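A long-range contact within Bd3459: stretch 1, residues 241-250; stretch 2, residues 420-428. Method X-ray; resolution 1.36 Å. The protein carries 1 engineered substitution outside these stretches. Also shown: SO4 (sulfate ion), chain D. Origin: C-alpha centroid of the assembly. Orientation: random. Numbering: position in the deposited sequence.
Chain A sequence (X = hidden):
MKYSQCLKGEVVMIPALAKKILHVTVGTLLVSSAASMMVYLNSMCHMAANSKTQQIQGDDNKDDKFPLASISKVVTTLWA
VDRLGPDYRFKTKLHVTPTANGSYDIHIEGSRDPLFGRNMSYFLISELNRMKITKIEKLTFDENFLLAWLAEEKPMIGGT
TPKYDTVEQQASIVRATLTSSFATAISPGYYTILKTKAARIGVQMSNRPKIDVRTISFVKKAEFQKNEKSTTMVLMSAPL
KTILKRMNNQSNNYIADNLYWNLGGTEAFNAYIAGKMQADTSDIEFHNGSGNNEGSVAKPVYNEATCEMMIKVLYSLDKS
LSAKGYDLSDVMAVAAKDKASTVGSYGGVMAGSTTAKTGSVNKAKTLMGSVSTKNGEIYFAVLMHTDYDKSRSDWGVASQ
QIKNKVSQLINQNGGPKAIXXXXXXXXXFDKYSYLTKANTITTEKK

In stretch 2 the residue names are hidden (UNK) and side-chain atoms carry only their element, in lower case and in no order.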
# COMPACT_ATOMS: atom_id res chain seq x y z
N LYS A 241 -7.29 12.97 7.03
CA LYS A 241 -5.87 12.85 6.68
C LYS A 241 -5.30 11.49 7.14
O LYS A 241 -4.46 10.92 6.46
CB LYS A 241 -5.06 14.04 7.22
CG LYS A 241 -5.03 14.13 8.74
CD LYS A 241 -4.31 15.31 9.34
CE LYS A 241 -4.40 15.19 10.85
NZ LYS A 241 -3.52 16.12 11.59
N THR A 242 -5.68 11.06 8.35
CA THR A 242 -5.22 9.80 8.92
C THR A 242 -5.75 8.59 8.11
O THR A 242 -5.03 7.61 7.86
CB THR A 242 -5.62 9.69 10.38
OG1 THR A 242 -5.10 10.83 11.07
CG2 THR A 242 -5.17 8.39 11.03
N ILE A 243 -7.03 8.64 7.79
CA ILE A 243 -7.66 7.60 6.97
C ILE A 243 -6.94 7.49 5.62
O ILE A 243 -6.63 6.39 5.12
CB ILE A 243 -9.17 7.87 6.79
CG1 ILE A 243 -9.86 7.77 8.16
CG2 ILE A 243 -9.78 6.90 5.74
CD1 ILE A 243 -11.28 8.28 8.13
N LEU A 244 -6.68 8.65 5.02
CA LEU A 244 -5.95 8.72 3.75
C LEU A 244 -4.52 8.19 3.87
O LEU A 244 -4.05 7.42 3.03
CB LEU A 244 -5.94 10.14 3.19
CG LEU A 244 -7.31 10.67 2.79
CD1 LEU A 244 -7.25 12.16 2.58
CD2 LEU A 244 -7.88 10.01 1.55
N LYS A 245 -3.84 8.57 4.96
CA LYS A 245 -2.49 8.06 5.21
C LYS A 245 -2.50 6.53 5.27
O LYS A 245 -1.65 5.87 4.65
CB LYS A 245 -1.92 8.63 6.51
CG LYS A 245 -0.49 8.24 6.83
CD LYS A 245 0.53 9.04 6.07
CE LYS A 245 1.93 8.49 6.31
NZ LYS A 245 3.01 9.30 5.69
N ARG A 246 -3.44 5.96 6.03
CA ARG A 246 -3.54 4.49 6.12
C ARG A 246 -3.78 3.91 4.72
O ARG A 246 -3.10 2.96 4.30
CB ARG A 246 -4.65 4.10 7.06
CG ARG A 246 -4.80 2.61 7.27
CD ARG A 246 -3.56 1.96 7.85
NE ARG A 246 -3.86 0.65 8.42
CZ ARG A 246 -2.94 -0.25 8.75
NH1 ARG A 246 -1.65 -0.09 8.46
NH2 ARG A 246 -3.35 -1.35 9.33
N MET A 247 -4.72 4.51 3.98
CA MET A 247 -5.04 4.02 2.63
C MET A 247 -3.82 4.01 1.73
O MET A 247 -3.57 3.05 0.99
CB MET A 247 -6.13 4.90 2.04
CG MET A 247 -6.47 4.54 0.61
SD MET A 247 -7.67 5.68 -0.14
CE MET A 247 -6.68 7.12 -0.39
N ASN A 248 -3.09 5.13 1.72
CA ASN A 248 -1.97 5.30 0.82
C ASN A 248 -0.69 4.60 1.30
O ASN A 248 0.23 4.40 0.51
CB ASN A 248 -1.73 6.78 0.52
CG ASN A 248 -2.82 7.35 -0.35
OD1 ASN A 248 -3.34 6.65 -1.23
ND2 ASN A 248 -3.18 8.61 -0.10
N ASN A 249 -0.65 4.19 2.58
CA ASN A 249 0.46 3.36 3.05
C ASN A 249 0.24 1.91 2.56
O ASN A 249 1.18 1.29 2.01
CB ASN A 249 0.53 3.32 4.59
CG ASN A 249 1.29 4.48 5.20
OD1 ASN A 249 1.91 5.28 4.53
ND2 ASN A 249 1.21 4.56 6.53
N GLN A 250 -0.98 1.42 2.75
CA GLN A 250 -1.32 0.02 2.45
C GLN A 250 -1.61 -0.20 0.98
O GLN A 250 -1.52 -1.31 0.50
CB GLN A 250 -2.57 -0.38 3.21
CG GLN A 250 -2.47 -0.39 4.72
CD GLN A 250 -3.70 -0.99 5.29
OE1 GLN A 250 -4.83 -0.55 5.02
NE2 GLN A 250 -3.52 -2.02 6.10
N UNK A 420 11.06 16.86 6.57
CA UNK A 420 10.73 16.90 7.99
C UNK A 420 9.55 15.95 8.17
O UNK A 420 8.45 16.24 7.74
c UNK A 420 10.38 18.33 8.45
c UNK A 420 9.95 18.43 9.91
n UNK A 420 7.88 21.04 11.83
c UNK A 420 8.52 19.73 11.52
c UNK A 420 9.28 19.77 10.20
N UNK A 421 9.81 14.80 8.77
CA UNK A 421 8.80 13.76 8.87
C UNK A 421 9.16 12.79 9.99
O UNK A 421 10.30 12.30 10.03
c UNK A 421 6.91 9.57 7.87
c UNK A 421 7.58 11.90 7.67
o UNK A 421 4.58 9.07 8.19
c UNK A 421 5.27 11.30 7.98
c UNK A 421 8.66 12.97 7.55
c UNK A 421 6.27 12.26 7.82
c UNK A 421 5.60 9.96 8.02
c UNK A 421 7.90 10.54 7.70
N UNK A 422 8.18 12.46 10.82
CA UNK A 422 8.30 11.40 11.81
C UNK A 422 7.20 10.38 11.47
O UNK A 422 6.05 10.76 11.25
c UNK A 422 8.26 10.85 14.26
o UNK A 422 9.14 12.94 13.47
c UNK A 422 8.12 11.97 13.23
N UNK A 423 7.58 9.10 11.40
CA UNK A 423 6.65 8.03 11.05
C UNK A 423 5.39 8.10 11.88
O UNK A 423 5.42 8.08 13.12
o UNK A 423 6.88 3.25 10.17
c UNK A 423 7.30 6.67 11.24
c UNK A 423 6.46 5.49 10.77
o UNK A 423 8.09 4.10 11.75
c UNK A 423 7.20 4.18 10.90
N UNK A 424 4.26 8.10 11.17
CA UNK A 424 2.94 8.19 11.79
C UNK A 424 2.39 6.78 12.04
O UNK A 424 2.85 5.80 11.43
n UNK A 424 2.05 12.58 9.67
c UNK A 424 2.55 10.46 10.72
c UNK A 424 2.03 9.02 10.89
o UNK A 424 0.82 10.80 9.14
c UNK A 424 1.72 11.30 9.78
N UNK A 425 1.44 6.67 12.97
CA UNK A 425 0.78 5.43 13.28
C UNK A 425 -0.72 5.64 13.07
O UNK A 425 -1.45 5.88 14.02
c UNK A 425 0.97 3.42 16.63
c UNK A 425 0.63 3.63 15.14
c UNK A 425 1.09 5.01 14.71
c UNK A 425 1.27 2.54 14.28
N UNK A 426 -1.18 5.50 11.81
CA UNK A 426 -2.57 5.84 11.54
C UNK A 426 -3.51 4.72 11.99
O UNK A 426 -3.36 3.57 11.56
c UNK A 426 -0.42 5.24 10.60
c UNK A 426 -1.44 5.24 9.52
c UNK A 426 -2.57 6.08 10.02
N UNK A 427 -4.42 5.04 12.90
CA UNK A 427 -5.48 4.14 13.34
C UNK A 427 -6.82 4.71 12.90
O UNK A 427 -6.90 5.88 12.50
c UNK A 427 -4.31 3.33 16.99
c UNK A 427 -3.64 2.22 14.86
c UNK A 427 -4.15 3.49 15.48
c UNK A 427 -5.46 4.00 14.88
N UNK A 428 -7.89 3.91 12.99
CA UNK A 428 -9.20 4.41 12.58
C UNK A 428 -9.80 5.43 13.52
O UNK A 428 -10.79 6.06 13.17
c UNK A 428 -7.92 2.45 13.24
c UNK A 428 -9.10 1.99 12.42
c UNK A 428 -10.08 3.14 12.52
S SO4 D . -0.22 -3.37 9.86
O1 SO4 D . 0.84 -4.10 10.59
O2 SO4 D . 0.35 -2.18 9.18
O3 SO4 D . -1.36 -2.99 10.74
O4 SO4 D . -0.71 -4.26 8.77
O HOH W 1 2.93 5.68 8.65

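Residues 241-250 of Bd3459 are helical throughout, and residues 420-428, which form no regular helix or strand, pass over one side of that helix. At position 420 the side chain is an unbranched row of four carbons ending in a nitrogen. It extends into solvent, out of reach of the helix, and is Lys 420.

Position 421 carries one carbon followed by a ring of six carbons bearing a single oxygen. The CA-to-CB bond points toward the helix, and the ring oxygen lies 3.0 Å from Lys 245 NZ. A phenol is the group that fits, so the residue is Tyr 421. The lysine donates a hydrogen bond from NZ to Tyr 421 OH, and its aliphatic chain is extended beyond a chi2 of 79° (p), with chi3 and chi4 both t, which brings the ammonium to the hydroxyl.

The side chain at 422 has one carbon carrying an oxygen and a second carbon; this is the beta-branched Thr 422, exposed and distant from the helix. Position 423 has three carbons, the third bearing two oxygens. That carboxylate identifies Glu 423, whose side chain makes no contact with the helix.

At 424 there are again three carbons, but the third carries one oxygen and one nitrogen, and the oxygen packs 3.6 Å from Lys 245 CD, against the aliphatic part of the lysine. This amide is Gln 424. The backbone contributes as well. Gln 424 N donates to Tyr 421 OH at 3.2 Å, so the hydroxyl that receives the lysine also ties down the loop. A water accepts from Asn 249 ND2 at 3.0 Å and donates to Gln 424 O at 2.8 Å, bridging helix and loop.

Position 425 has four carbons forked at the second, as in leucine. The CA-to-CB bond of Leu 425 points away from the helix, and the residue makes no contact there.

At 426 three carbons close a ring onto the backbone nitrogen. The CA-to-CB bond points toward the helix: CB lies 3.6 Å from both Thr 242 O and Thr 242 CG2 and 4.1 Å from Arg 246 CB, while the next ring carbon is 4.1 Å from Lys 245 CG and 4.1 Å from Asn 249 ND2. The residue is Pro 426.

Position 427 has four carbons forked at the second. The CA-to-CB bond points away, and the contact is through the backbone, the carbonyl O of 427 lying 3.4 Å from Thr 242 CG2; the residue is Leu 427. Three carbons closing onto nitrogen recur at 428; its CA-to-CB bond points away and it makes no contact. It is Pro 428.

The contact therefore centres on Pro 426, which has the largest covered area of the loop, 99 Å² of the 359 Å² buried in total. It rests on the helix in van der Waals contact with Thr 242, Lys 245, Arg 246 and Asn 249, while the Lys 245-Tyr 421 hydrogen bond and the water bridge supply the polar links.

Stretch 2 (420-428) KYTEQLPLP
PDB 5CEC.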